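Local coordinates for protein aminotransferase, class I and II (PDB 5Z0Q) that belongs to the class I and II aminotransferase family, has the fold type I architecture of these pyridoxal-phosphate-dependent proteins and carries bound pyridoxal-5'-phosphate, at residues D49-A54 and S283-E288; G328-S333 and V363-G368; H347-S352 and E375-R380. All coordinates share one frame; numbering follows the deposited sequence.

Contact 1 closes along the chain before contacts 2 and 3 open. It packs helix 49-59 against helix 276-288, and its centre is about 31 and 33 Å from those of contacts 2 and 3. Contacts 2 and 3 interleave in sequence, with centres about 11 Å apart. Both reach the five-stranded mixed sheet, in which strands 349-353 and 362-364 are antiparallel neighbours. Arg364 N lies 2.9 Å from Ser352 O, a probable hydrogen bond joining them, and the rings of Phe351 and Phe365 meet. The two thus form one continuous unit: contact 2 pairs strands of the sheet, and contact 3 lays helix 371-385 against it.

Contact 1. Residues D49-A54 and S283-E288; sequences DCIIDA and SAAWRE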
ATOM      1  N   ASP A  49      -9.185   9.694 -20.752  1.00 26.48           N
ATOM      2  CA  ASP A  49      -8.388  10.911 -20.881  1.00 30.22           C
ATOM      3  C   ASP A  49      -8.408  11.736 -19.602  1.00 32.59           C
ATOM      4  O   ASP A  49      -7.399  12.357 -19.250  1.00 30.69           O
ATOM      5  CB  ASP A  49      -8.887  11.746 -22.060  1.00 25.09           C
ATOM      6  CG  ASP A  49      -8.516  11.144 -23.403  1.00 40.35           C
ATOM      7  OD1 ASP A  49      -7.461  10.477 -23.490  1.00 40.87           O
ATOM      8  OD2 ASP A  49      -9.278  11.343 -24.373  1.00 44.09           O
ATOM      9  N   CYS A  50      -9.537  11.748 -18.891  1.00 28.26           N
ATOM     10  CA  CYS A  50      -9.614  12.504 -17.647  1.00 25.57           C
ATOM     11  C   CYS A  50      -8.683  11.939 -16.583  1.00 29.12           C
ATOM     12  O   CYS A  50      -8.136  12.699 -15.776  1.00 25.69           O
ATOM     13  CB  CYS A  50     -11.051  12.526 -17.132  1.00 31.26           C
ATOM     14  SG  CYS A  50     -11.766  10.890 -16.874  1.00 41.11           S
ATOM     15  N   ILE A  51      -8.490  10.619 -16.564  1.00 29.71           N
ATOM     16  CA  ILE A  51      -7.570  10.017 -15.604  1.00 28.34           C
ATOM     17  C   ILE A  51      -6.132  10.385 -15.944  1.00 28.77           C
ATOM     18  O   ILE A  51      -5.346  10.764 -15.068  1.00 28.27           O
ATOM     19  CB  ILE A  51      -7.763   8.491 -15.559  1.00 25.03           C
ATOM     20  CG1 ILE A  51      -9.163   8.139 -15.048  1.00 25.68           C
ATOM     21  CG2 ILE A  51      -6.695   7.844 -14.692  1.00 20.12           C
ATOM     22  CD1 ILE A  51      -9.461   6.656 -15.071  1.00 19.74           C
ATOM     23  N   ILE A  52      -5.769  10.286 -17.224  1.00 24.38           N
ATOM     24  CA  ILE A  52      -4.398  10.571 -17.634  1.00 26.25           C
ATOM     25  C   ILE A  52      -4.086  12.055 -17.477  1.00 26.78           C
ATOM     26  O   ILE A  52      -3.013  12.427 -16.987  1.00 26.91           O
ATOM     27  CB  ILE A  52      -4.163  10.083 -19.075  1.00 26.17           C
ATOM     28  CG1 ILE A  52      -4.291   8.560 -19.138  1.00 26.18           C
ATOM     29  CG2 ILE A  52      -2.799  10.529 -19.580  1.00 20.97           C
ATOM     30  CD1 ILE A  52      -4.050   7.983 -20.508  1.00 28.30           C
ATOM     31  N   ASP A  53      -5.016  12.925 -17.877  1.00 35.65           N
ATOM     32  CA  ASP A  53      -4.795  14.361 -17.730  1.00 30.93           C
ATOM     33  C   ASP A  53      -4.701  14.768 -16.266  1.00 30.50           C
ATOM     34  O   ASP A  53      -3.936  15.678 -15.924  1.00 38.73           O
ATOM     35  CB  ASP A  53      -5.907  15.143 -18.429  1.00 33.93           C
ATOM     36  CG  ASP A  53      -5.911  14.931 -19.934  1.00 46.18           C
ATOM     37  OD1 ASP A  53      -5.086  14.132 -20.428  1.00 43.07           O
ATOM     38  OD2 ASP A  53      -6.740  15.565 -20.622  1.00 46.49           O
ATOM     39  N   ALA A  54      -5.461  14.112 -15.388  1.00 30.70           N
ATOM     40  CA  ALA A  54      -5.364  14.419 -13.965  1.00 29.58           C
ATOM     41  C   ALA A  54      -4.028  13.963 -13.395  1.00 33.05           C
ATOM     42  O   ALA A  54      -3.428  14.661 -12.569  1.00 35.87           O
ATOM     43  CB  ALA A  54      -6.519  13.774 -13.202  1.00 17.50           C
ATOM     44  N   SER A 283     -10.194   9.752  -8.227  1.00 25.77           N
ATOM     45  CA  SER A 283     -11.128  10.873  -8.256  1.00 23.46           C
ATOM     46  C   SER A 283     -11.579  11.169  -9.680  1.00 31.01           C
ATOM     47  O   SER A 283     -12.781  11.243  -9.957  1.00 32.50           O
ATOM     48  CB  SER A 283     -10.489  12.110  -7.623  1.00 26.80           C
ATOM     49  OG  SER A 283     -10.382  11.971  -6.218  1.00 38.41           O
ATOM     50  N   ALA A 284     -10.624  11.330 -10.600  1.00 28.58           N
ATOM     51  CA  ALA A 284     -10.973  11.626 -11.987  1.00 29.27           C
ATOM     52  C   ALA A 284     -11.762  10.491 -12.625  1.00 30.52           C
ATOM     53  O   ALA A 284     -12.569  10.731 -13.532  1.00 32.34           O
ATOM     54  CB  ALA A 284      -9.709  11.913 -12.796  1.00 21.06           C
ATOM     55  N   ALA A 285     -11.547   9.254 -12.171  1.00 26.38           N
ATOM     56  CA  ALA A 285     -12.291   8.125 -12.717  1.00 28.71           C
ATOM     57  C   ALA A 285     -13.778   8.256 -12.418  1.00 25.89           C
ATOM     58  O   ALA A 285     -14.618   8.143 -13.318  1.00 28.58           O
ATOM     59  CB  ALA A 285     -11.741   6.814 -12.154  1.00 24.80           C
ATOM     60  N   TRP A 286     -14.123   8.505 -11.156  1.00 28.38           N
ATOM     61  CA  TRP A 286     -15.519   8.604 -10.754  1.00 29.50           C
ATOM     62  C   TRP A 286     -16.110   9.993 -10.948  1.00 29.93           C
ATOM     63  O   TRP A 286     -17.338  10.132 -10.920  1.00 35.05           O
ATOM     64  CB  TRP A 286     -15.676   8.185  -9.287  1.00 28.14           C
ATOM     65  CG  TRP A 286     -15.816   6.706  -9.102  1.00 27.15           C
ATOM     66  CD1 TRP A 286     -16.085   5.782 -10.068  1.00 29.80           C
ATOM     67  CD2 TRP A 286     -15.690   5.979  -7.873  1.00 33.41           C
ATOM     68  NE1 TRP A 286     -16.138   4.523  -9.518  1.00 30.83           N
ATOM     69  CE2 TRP A 286     -15.898   4.617  -8.172  1.00 28.40           C
ATOM     70  CE3 TRP A 286     -15.422   6.346  -6.551  1.00 31.36           C
ATOM     71  CZ2 TRP A 286     -15.847   3.622  -7.196  1.00 23.40           C
ATOM     72  CZ3 TRP A 286     -15.373   5.356  -5.584  1.00 27.74           C
ATOM     73  CH2 TRP A 286     -15.585   4.011  -5.912  1.00 26.83           C
ATOM     74  N   ARG A 287     -15.281  11.019 -11.144  1.00 33.06           N
ATOM     75  CA  ARG A 287     -15.810  12.369 -11.311  1.00 36.67           C
ATOM     76  C   ARG A 287     -16.194  12.669 -12.754  1.00 30.23           C
ATOM     77  O   ARG A 287     -17.262  13.241 -13.001  1.00 27.75           O
ATOM     78  CB  ARG A 287     -14.797  13.410 -10.822  1.00 33.05           C
ATOM     79  CG  ARG A 287     -15.423  14.755 -10.484  1.00 39.43           C
ATOM     80  CD  ARG A 287     -14.398  15.881 -10.412  1.00 47.39           C
ATOM     81  NE  ARG A 287     -13.377  15.658  -9.392  1.00 54.21           N
ATOM     82  CZ  ARG A 287     -12.106  15.371  -9.658  1.00 55.06           C
ATOM     83  NH1 ARG A 287     -11.695  15.274 -10.916  1.00 48.90           N
ATOM     84  NH2 ARG A 287     -11.244  15.186  -8.667  1.00 52.10           N
ATOM     85  N   GLU A 288     -15.348  12.296 -13.719  1.00 27.54           N
ATOM     86  CA  GLU A 288     -15.603  12.645 -15.110  1.00 34.25           C
ATOM     87  C   GLU A 288     -15.325  11.504 -16.083  1.00 29.47           C
ATOM     88  O   GLU A 288     -15.272  11.747 -17.295  1.00 30.33           O
ATOM     89  CB  GLU A 288     -14.773  13.874 -15.507  1.00 45.37           C
ATOM     90  CG  GLU A 288     -15.195  15.155 -14.802  1.00 49.46           C
ATOM     91  CD  GLU A 288     -14.148  16.245 -14.890  1.00 62.76           C
ATOM     92  OE1 GLU A 288     -14.433  17.381 -14.453  1.00 65.65           O
ATOM     93  OE2 GLU A 288     -13.038  15.964 -15.391  1.00 59.18           O
TER
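Cys50, Ile51 and Ala54 meet Ala284 and Ala285 with no flat side group between them. The guanidinium of Arg287 takes its face partner from its own helix: Ser283 O lies 4.2 Å above its plane, over the centre. Trp286 turns its indole to helix 71-83, where Val76, Ala77 and Arg80 touch it, and its NE1 is hydrogen-bonded to Asp209. The motif is a helix pair within an aminotransferase of class I and II. The segments run roughly antiparallel at 140°, with axes 8.2 Å apart at closest approach. Small residues allow this close spacing. Ala284 points its CB at helix 49-59, 3.7 Å from Ala54 CB. Ile51 comes alongside this pair. Its CG1 is anti to the carbonyl carbon (chi1 -64°), and the chain goes on extended to CD1, which rests 3.7 Å from Ala285 CB. Phe242 touches both Ile51 and Ala285, so the apolar patch continues into a loop. The helix pair also reaches one turn back along helix 276-288, where Val280 touches Ala54 and Ala281 touches Ile51. Cys50 closes the other end of the contact with its sulfur. SG sits between the backbone N and the carbonyl carbon (chi1 57°). From there it faces the last turn of the partner segment, 3.4 Å from Ala284 O and 3.6 Å from Glu288 O.

Contact 2. Residues G328-S333 and V363-G368; sequences GWIDAS and VRFNFG
Trp329 and Arg364 share one face of an antiparallel strand pair in the five-stranded mixed sheet and cross at about a right angle. They form a non-hydrogen-bonded pair. Trp329 CG is anti to the backbone N (chi1 -162°), and the indole presents its edge to the arginine. Arg364 CB lies near the ring plane, 4.2 Å from Trp329 CE3. The indole and guanidinium planes are 76° apart. The arginine chain then turns at chi3, and its end leads away from the tryptophan to a hydrogen bond from NH2 to Trp39 O. The Arg364 side chain comes within about 5 Å of the bound pyridoxal-5'-phosphate, and its NH1 is weakly hydrogen-bonded to Asn176 of that pocket.

Ile330 and Val363 occupy the other face as a hydrogen-bonded pair. Ile330 CB meets Val363 CG2 at 4.0 Å. Their backbones are joined by two bonds: Ile330 N to Val363 O, 3.1 Å, and Val363 N to Ile330 O, also 3.1 Å. Ile330 CD1 reaches on to Phe365, 3.7 Å from its CD2, and the two side chains cross obliquely. Phe365 N also faces Gly328 O, but that bond is modelled too short to be trusted.

Strand 318-319 flanks this pair beyond 329-331, and strand 349-353 beyond 362-364. Helix 290-313 packs Val311 on Ile330 and Leu307 on Phe365, while helix 371-385 packs on Phe365 through Leu374, Ala377 and Met381.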
ATOM      1  N   GLY A 328     -16.953 -14.605 -17.343  1.00 40.18           N
ATOM      2  CA  GLY A 328     -15.982 -15.305 -18.165  1.00 29.05           C
ATOM      3  C   GLY A 328     -15.794 -16.728 -17.662  1.00 28.10           C
ATOM      4  O   GLY A 328     -14.712 -17.297 -17.773  1.00 24.27           O
ATOM      5  N   TRP A 329     -16.868 -17.304 -17.117  1.00 28.66           N
ATOM      6  CA  TRP A 329     -16.821 -18.562 -16.376  1.00 26.08           C
ATOM      7  C   TRP A 329     -17.293 -19.697 -17.282  1.00 27.07           C
ATOM      8  O   TRP A 329     -18.492 -19.830 -17.549  1.00 31.75           O
ATOM      9  CB  TRP A 329     -17.687 -18.449 -15.122  1.00 26.12           C
ATOM     10  CG  TRP A 329     -17.442 -19.471 -14.049  1.00 23.14           C
ATOM     11  CD1 TRP A 329     -18.381 -20.242 -13.431  1.00 22.71           C
ATOM     12  CD2 TRP A 329     -16.185 -19.814 -13.448  1.00 26.08           C
ATOM     13  NE1 TRP A 329     -17.790 -21.049 -12.489  1.00 23.42           N
ATOM     14  CE2 TRP A 329     -16.442 -20.807 -12.481  1.00 22.48           C
ATOM     15  CE3 TRP A 329     -14.867 -19.385 -13.639  1.00 26.52           C
ATOM     16  CZ2 TRP A 329     -15.433 -21.373 -11.706  1.00 22.51           C
ATOM     17  CZ3 TRP A 329     -13.866 -19.952 -12.868  1.00 22.89           C
ATOM     18  CH2 TRP A 329     -14.155 -20.934 -11.914  1.00 21.83           C
ATOM     19  N   ILE A 330     -16.352 -20.521 -17.742  1.00 24.96           N
ATOM     20  CA  ILE A 330     -16.613 -21.557 -18.738  1.00 27.70           C
ATOM     21  C   ILE A 330     -16.445 -22.925 -18.091  1.00 21.99           C
ATOM     22  O   ILE A 330     -15.392 -23.221 -17.513  1.00 22.04           O
ATOM     23  CB  ILE A 330     -15.675 -21.419 -19.949  1.00 26.06           C
ATOM     24  CG1 ILE A 330     -15.793 -20.023 -20.565  1.00 19.93           C
ATOM     25  CG2 ILE A 330     -15.975 -22.495 -20.983  1.00 20.84           C
ATOM     26  CD1 ILE A 330     -14.813 -19.774 -21.688  1.00 13.35           C
ATOM     27  N   ASP A 331     -17.475 -23.764 -18.205  1.00 22.52           N
ATOM     28  CA  ASP A 331     -17.415 -25.137 -17.712  1.00 22.21           C
ATOM     29  C   ASP A 331     -16.721 -26.004 -18.757  1.00 25.04           C
ATOM     30  O   ASP A 331     -17.255 -26.221 -19.849  1.00 26.82           O
ATOM     31  CB  ASP A 331     -18.817 -25.660 -17.408  1.00 27.83           C
ATOM     32  CG  ASP A 331     -18.804 -27.035 -16.748  1.00 34.05           C
ATOM     33  OD1 ASP A 331     -17.705 -27.591 -16.531  1.00 27.21           O
ATOM     34  OD2 ASP A 331     -19.897 -27.559 -16.440  1.00 32.93           O
ATOM     35  N   ALA A 332     -15.534 -26.507 -18.419  1.00 21.74           N
ATOM     36  CA  ALA A 332     -14.767 -27.372 -19.304  1.00 23.56           C
ATOM     37  C   ALA A 332     -14.756 -28.821 -18.827  1.00 29.01           C
ATOM     38  O   ALA A 332     -13.873 -29.591 -19.214  1.00 21.62           O
ATOM     39  CB  ALA A 332     -13.338 -26.849 -19.450  1.00 24.29           C
ATOM     40  N   SER A 333     -15.721 -29.205 -17.987  1.00 33.80           N
ATOM     41  CA  SER A 333     -15.782 -30.578 -17.503  1.00 29.88           C
ATOM     42  C   SER A 333     -16.105 -31.569 -18.613  1.00 28.56           C
ATOM     43  O   SER A 333     -15.752 -32.746 -18.495  1.00 29.81           O
ATOM     44  CB  SER A 333     -16.817 -30.699 -16.383  1.00 31.61           C
ATOM     45  OG  SER A 333     -18.110 -30.348 -16.844  1.00 31.57           O
ATOM     46  N   VAL A 363     -12.598 -22.742 -16.378  1.00 22.13           N
ATOM     47  CA  VAL A 363     -11.559 -21.787 -16.740  1.00 24.73           C
ATOM     48  C   VAL A 363     -12.202 -20.411 -16.848  1.00 28.17           C
ATOM     49  O   VAL A 363     -13.315 -20.275 -17.368  1.00 24.29           O
ATOM     50  CB  VAL A 363     -10.853 -22.167 -18.061  1.00 27.71           C
ATOM     51  CG1 VAL A 363      -9.960 -23.383 -17.859  1.00 24.33           C
ATOM     52  CG2 VAL A 363     -11.873 -22.428 -19.162  1.00 24.02           C
ATOM     53  N   ARG A 364     -11.509 -19.392 -16.346  1.00 27.79           N
ATOM     54  CA  ARG A 364     -12.021 -18.030 -16.393  1.00 26.12           C
ATOM     55  C   ARG A 364     -11.511 -17.334 -17.648  1.00 27.18           C
ATOM     56  O   ARG A 364     -10.302 -17.296 -17.898  1.00 28.80           O
ATOM     57  CB  ARG A 364     -11.623 -17.245 -15.142  1.00 30.07           C
ATOM     58  CG  ARG A 364     -12.491 -16.015 -14.903  1.00 24.84           C
ATOM     59  CD  ARG A 364     -12.113 -15.281 -13.627  1.00 22.38           C
ATOM     60  NE  ARG A 364     -10.800 -14.649 -13.725  1.00 26.35           N
ATOM     61  CZ  ARG A 364     -10.314 -13.798 -12.829  1.00 31.01           C
ATOM     62  NH1 ARG A 364     -11.032 -13.472 -11.763  1.00 35.08           N
ATOM     63  NH2 ARG A 364      -9.109 -13.269 -12.999  1.00 31.90           N
ATOM     64  N   PHE A 365     -12.437 -16.790 -18.434  1.00 27.62           N
ATOM     65  CA  PHE A 365     -12.130 -16.158 -19.711  1.00 24.19           C
ATOM     66  C   PHE A 365     -12.183 -14.644 -19.545  1.00 26.37           C
ATOM     67  O   PHE A 365     -13.216 -14.094 -19.149  1.00 25.25           O
ATOM     68  CB  PHE A 365     -13.118 -16.616 -20.785  1.00 21.27           C
ATOM     69  CG  PHE A 365     -12.654 -16.368 -22.195  1.00 24.71           C
ATOM     70  CD1 PHE A 365     -12.551 -15.080 -22.693  1.00 27.22           C
ATOM     71  CD2 PHE A 365     -12.343 -17.427 -23.030  1.00 27.42           C
ATOM     72  CE1 PHE A 365     -12.130 -14.853 -23.988  1.00 26.63           C
ATOM     73  CE2 PHE A 365     -11.925 -17.204 -24.327  1.00 31.44           C
ATOM     74  CZ  PHE A 365     -11.818 -15.916 -24.805  1.00 27.01           C
ATOM     75  N   ASN A 366     -11.077 -13.973 -19.856  1.00 21.42           N
ATOM     76  CA  ASN A 366     -10.998 -12.517 -19.796  1.00 23.51           C
ATOM     77  C   ASN A 366     -11.208 -11.979 -21.208  1.00 26.60           C
ATOM     78  O   ASN A 366     -10.286 -11.983 -22.028  1.00 32.69           O
ATOM     79  CB  ASN A 366      -9.660 -12.069 -19.216  1.00 28.93           C
ATOM     80  CG  ASN A 366      -9.618 -10.579 -18.911  1.00 23.49           C
ATOM     81  OD1 ASN A 366     -10.369  -9.789 -19.485  1.00 20.79           O
ATOM     82  ND2 ASN A 366      -8.731 -10.190 -18.003  1.00 18.06           N
ATOM     83  N   PHE A 367     -12.425 -11.519 -21.496  1.00 29.27           N
ATOM     84  CA  PHE A 367     -12.721 -10.880 -22.770  1.00 24.12           C
ATOM     85  C   PHE A 367     -12.677  -9.358 -22.676  1.00 24.20           C
ATOM     86  O   PHE A 367     -13.282  -8.672 -23.506  1.00 22.14           O
ATOM     87  CB  PHE A 367     -14.073 -11.354 -23.312  1.00 24.73           C
ATOM     88  CG  PHE A 367     -15.235 -11.111 -22.389  1.00 24.48           C
ATOM     89  CD1 PHE A 367     -15.956  -9.930 -22.453  1.00 26.91           C
ATOM     90  CD2 PHE A 367     -15.629 -12.080 -21.481  1.00 28.04           C
ATOM     91  CE1 PHE A 367     -17.034  -9.711 -21.613  1.00 24.37           C
ATOM     92  CE2 PHE A 367     -16.708 -11.869 -20.642  1.00 26.69           C
ATOM     93  CZ  PHE A 367     -17.411 -10.683 -20.708  1.00 25.61           C
ATOM     94  N   GLY A 368     -11.971  -8.821 -21.682  1.00 24.65           N
ATOM     95  CA  GLY A 368     -11.725  -7.395 -21.604  1.00 23.59           C
ATOM     96  C   GLY A 368     -10.531  -7.002 -22.448  1.00 25.06           C
ATOM     97  O   GLY A 368      -9.432  -6.782 -21.930  1.00 24.70           O
TER

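Contact 3. Residues H347-S352 and E375-R380; sequences HGLGFS and EEALQR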
ATOM      1  N   HIS A 347      -2.665 -25.137 -26.341  1.00 37.18           N
ATOM      2  CA  HIS A 347      -3.293 -24.693 -27.579  1.00 30.40           C
ATOM      3  C   HIS A 347      -3.298 -23.171 -27.678  1.00 33.01           C
ATOM      4  O   HIS A 347      -4.202 -22.582 -28.273  1.00 31.23           O
ATOM      5  CB  HIS A 347      -4.711 -25.248 -27.699  1.00 33.05           C
ATOM      6  CG  HIS A 347      -4.767 -26.738 -27.840  1.00 43.62           C
ATOM      7  ND1 HIS A 347      -4.793 -27.369 -29.066  1.00 49.01           N
ATOM      8  CD2 HIS A 347      -4.798 -27.721 -26.910  1.00 43.07           C
ATOM      9  CE1 HIS A 347      -4.840 -28.676 -28.885  1.00 47.13           C
ATOM     10  NE2 HIS A 347      -4.844 -28.917 -27.586  1.00 43.15           N
ATOM     11  N   GLY A 348      -2.296 -22.526 -27.083  1.00 38.78           N
ATOM     12  CA  GLY A 348      -2.126 -21.091 -27.213  1.00 36.82           C
ATOM     13  C   GLY A 348      -3.190 -20.247 -26.549  1.00 34.25           C
ATOM     14  O   GLY A 348      -3.524 -19.173 -27.060  1.00 32.02           O
ATOM     15  N   LEU A 349      -3.732 -20.697 -25.420  1.00 31.65           N
ATOM     16  CA  LEU A 349      -4.782 -19.974 -24.711  1.00 27.19           C
ATOM     17  C   LEU A 349      -4.447 -19.956 -23.229  1.00 26.54           C
ATOM     18  O   LEU A 349      -4.392 -21.012 -22.592  1.00 25.78           O
ATOM     19  CB  LEU A 349      -6.149 -20.617 -24.951  1.00 26.70           C
ATOM     20  CG  LEU A 349      -6.647 -20.553 -26.396  1.00 32.81           C
ATOM     21  CD1 LEU A 349      -7.725 -21.594 -26.647  1.00 39.49           C
ATOM     22  CD2 LEU A 349      -7.161 -19.157 -26.721  1.00 24.70           C
ATOM     23  N   GLY A 350      -4.225 -18.762 -22.685  1.00 26.35           N
ATOM     24  CA  GLY A 350      -3.871 -18.621 -21.286  1.00 31.70           C
ATOM     25  C   GLY A 350      -5.015 -18.135 -20.419  1.00 30.87           C
ATOM     26  O   GLY A 350      -5.201 -16.927 -20.241  1.00 24.78           O
ATOM     27  N   PHE A 351      -5.785 -19.071 -19.874  1.00 22.68           N
ATOM     28  CA  PHE A 351      -6.929 -18.758 -19.033  1.00 21.01           C
ATOM     29  C   PHE A 351      -6.537 -18.796 -17.561  1.00 24.72           C
ATOM     30  O   PHE A 351      -5.484 -19.311 -17.180  1.00 27.85           O
ATOM     31  CB  PHE A 351      -8.075 -19.742 -19.295  1.00 23.28           C
ATOM     32  CG  PHE A 351      -8.617 -19.688 -20.691  1.00 24.38           C
ATOM     33  CD1 PHE A 351      -8.604 -18.503 -21.410  1.00 28.75           C
ATOM     34  CD2 PHE A 351      -9.142 -20.824 -21.286  1.00 24.89           C
ATOM     35  CE1 PHE A 351      -9.104 -18.454 -22.699  1.00 31.63           C
ATOM     36  CE2 PHE A 351      -9.644 -20.783 -22.573  1.00 25.87           C
ATOM     37  CZ  PHE A 351      -9.625 -19.595 -23.282  1.00 35.02           C
ATOM     38  N   SER A 352      -7.411 -18.235 -16.728  1.00 31.75           N
ATOM     39  CA  SER A 352      -7.286 -18.379 -15.283  1.00 29.24           C
ATOM     40  C   SER A 352      -7.811 -19.750 -14.879  1.00 31.80           C
ATOM     41  O   SER A 352      -8.971 -20.079 -15.149  1.00 29.53           O
ATOM     42  CB  SER A 352      -8.050 -17.273 -14.559  1.00 28.10           C
ATOM     43  OG  SER A 352      -7.292 -16.078 -14.500  1.00 28.08           O
ATOM     44  N   GLU A 375     -11.416 -12.380 -31.278  1.00 31.21           N
ATOM     45  CA  GLU A 375     -11.654 -13.273 -32.409  1.00 31.31           C
ATOM     46  C   GLU A 375     -10.523 -14.282 -32.563  1.00 33.67           C
ATOM     47  O   GLU A 375     -10.766 -15.459 -32.855  1.00 32.37           O
ATOM     48  CB  GLU A 375     -11.828 -12.459 -33.692  1.00 33.73           C
ATOM     49  CG  GLU A 375     -13.050 -11.556 -33.695  1.00 36.41           C
ATOM     50  CD  GLU A 375     -13.067 -10.604 -34.875  1.00 45.15           C
ATOM     51  OE1 GLU A 375     -12.034 -10.500 -35.570  1.00 53.66           O
ATOM     52  OE2 GLU A 375     -14.111  -9.958 -35.107  1.00 44.81           O
ATOM     53  N   GLU A 376      -9.277 -13.841 -32.368  1.00 33.05           N
ATOM     54  CA  GLU A 376      -8.153 -14.769 -32.419  1.00 34.89           C
ATOM     55  C   GLU A 376      -8.220 -15.789 -31.290  1.00 29.56           C
ATOM     56  O   GLU A 376      -7.814 -16.942 -31.473  1.00 29.92           O
ATOM     57  CB  GLU A 376      -6.832 -14.002 -32.364  1.00 35.46           C
ATOM     58  CG  GLU A 376      -6.615 -13.056 -33.533  1.00 46.18           C
ATOM     59  CD  GLU A 376      -5.310 -12.289 -33.429  1.00 59.63           C
ATOM     60  OE1 GLU A 376      -4.583 -12.480 -32.431  1.00 56.51           O
ATOM     61  OE2 GLU A 376      -5.013 -11.496 -34.348  1.00 57.28           O
ATOM     62  N   ALA A 377      -8.725 -15.386 -30.121  1.00 30.98           N
ATOM     63  CA  ALA A 377      -8.879 -16.329 -29.019  1.00 25.52           C
ATOM     64  C   ALA A 377      -9.973 -17.347 -29.313  1.00 31.41           C
ATOM     65  O   ALA A 377      -9.810 -18.540 -29.032  1.00 30.70           O
ATOM     66  CB  ALA A 377      -9.180 -15.576 -27.724  1.00 24.64           C
ATOM     67  N   LEU A 378     -11.094 -16.895 -29.879  1.00 32.41           N
ATOM     68  CA  LEU A 378     -12.185 -17.809 -30.196  1.00 29.66           C
ATOM     69  C   LEU A 378     -11.785 -18.816 -31.267  1.00 35.14           C
ATOM     70  O   LEU A 378     -12.231 -19.968 -31.230  1.00 38.90           O
ATOM     71  CB  LEU A 378     -13.417 -17.023 -30.640  1.00 28.63           C
ATOM     72  CG  LEU A 378     -14.076 -16.177 -29.552  1.00 31.58           C
ATOM     73  CD1 LEU A 378     -15.288 -15.440 -30.096  1.00 37.61           C
ATOM     74  CD2 LEU A 378     -14.464 -17.058 -28.378  1.00 32.07           C
ATOM     75  N   GLN A 379     -10.947 -18.408 -32.225  1.00 37.51           N
ATOM     76  CA  GLN A 379     -10.521 -19.339 -33.261  1.00 32.21           C
ATOM     77  C   GLN A 379      -9.545 -20.374 -32.719  1.00 32.78           C
ATOM     78  O   GLN A 379      -9.561 -21.529 -33.162  1.00 38.84           O
ATOM     79  CB  GLN A 379      -9.904 -18.578 -34.435  1.00 36.42           C
ATOM     80  CG  GLN A 379      -9.552 -19.455 -35.628  1.00 52.72           C
ATOM     81  CD  GLN A 379     -10.738 -20.253 -36.147  1.00 58.11           C
ATOM     82  OE1 GLN A 379     -11.889 -19.836 -36.017  1.00 58.54           O
ATOM     83  NE2 GLN A 379     -10.459 -21.410 -36.736  1.00 46.97           N
ATOM     84  N   ARG A 380      -8.696 -19.990 -31.762  1.00 28.15           N
ATOM     85  CA  ARG A 380      -7.834 -20.974 -31.115  1.00 32.98           C
ATOM     86  C   ARG A 380      -8.644 -21.977 -30.305  1.00 31.11           C
ATOM     87  O   ARG A 380      -8.232 -23.133 -30.164  1.00 34.12           O
ATOM     88  CB  ARG A 380      -6.805 -20.277 -30.225  1.00 29.99           C
ATOM     89  CG  ARG A 380      -5.777 -19.459 -30.987  1.00 30.38           C
ATOM     90  CD  ARG A 380      -4.627 -19.040 -30.087  1.00 27.17           C
ATOM     91  NE  ARG A 380      -3.568 -18.364 -30.830  1.00 26.42           N
ATOM     92  CZ  ARG A 380      -2.381 -18.052 -30.323  1.00 32.03           C
ATOM     93  NH1 ARG A 380      -2.094 -18.357 -29.066  1.00 34.56           N
ATOM     94  NH2 ARG A 380      -1.477 -17.437 -31.073  1.00 38.00           N
TER
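Arg380 and Gly348 make the polar part of this contact. Arg380 NH1 donates to Gly348 O at 2.6 Å, with an N-H...acceptor angle of 154°. The donor lies in the carbonyl plane and uses a lone pair, at a C=O...donor angle of 116°. The oxygen in turn sits close to the guanidinium plane, so both flat groups are nearly in plane with the bond. The arginine chain runs extended from CG to NE, which carries the guanidinium from the helix to the start of the strand. Its other terminal nitrogen, NH2, forms a salt bridge with Asp34, so two separate partners fix the rotation of the group.

The apolar part is carried by Leu349. The Leu349 and Arg380 side chains pass each other heading opposite ways. Leu349 CD2 is 3.7 Å from Arg380 CB and 4.2 Å from Ala377 CB. The same methyl lies 3.6 Å from Ala377 O, and CD1 is 3.8 Å from Arg380 C, both van der Waals contacts with the helix backbone. Leu36 of the adjacent strand 36-38 touches both Ala377 and Arg380.

The backbone adds a turn. Gly348, with positive phi, is the C-prime residue of a Schellman motif that ends helix 340-345, with Leu349 N returning to Phe344 O. The whole is helix-on-sheet packing: helix 371-385 lies against the mixed sheet just where the chain leaves one helix and enters strand 349-353.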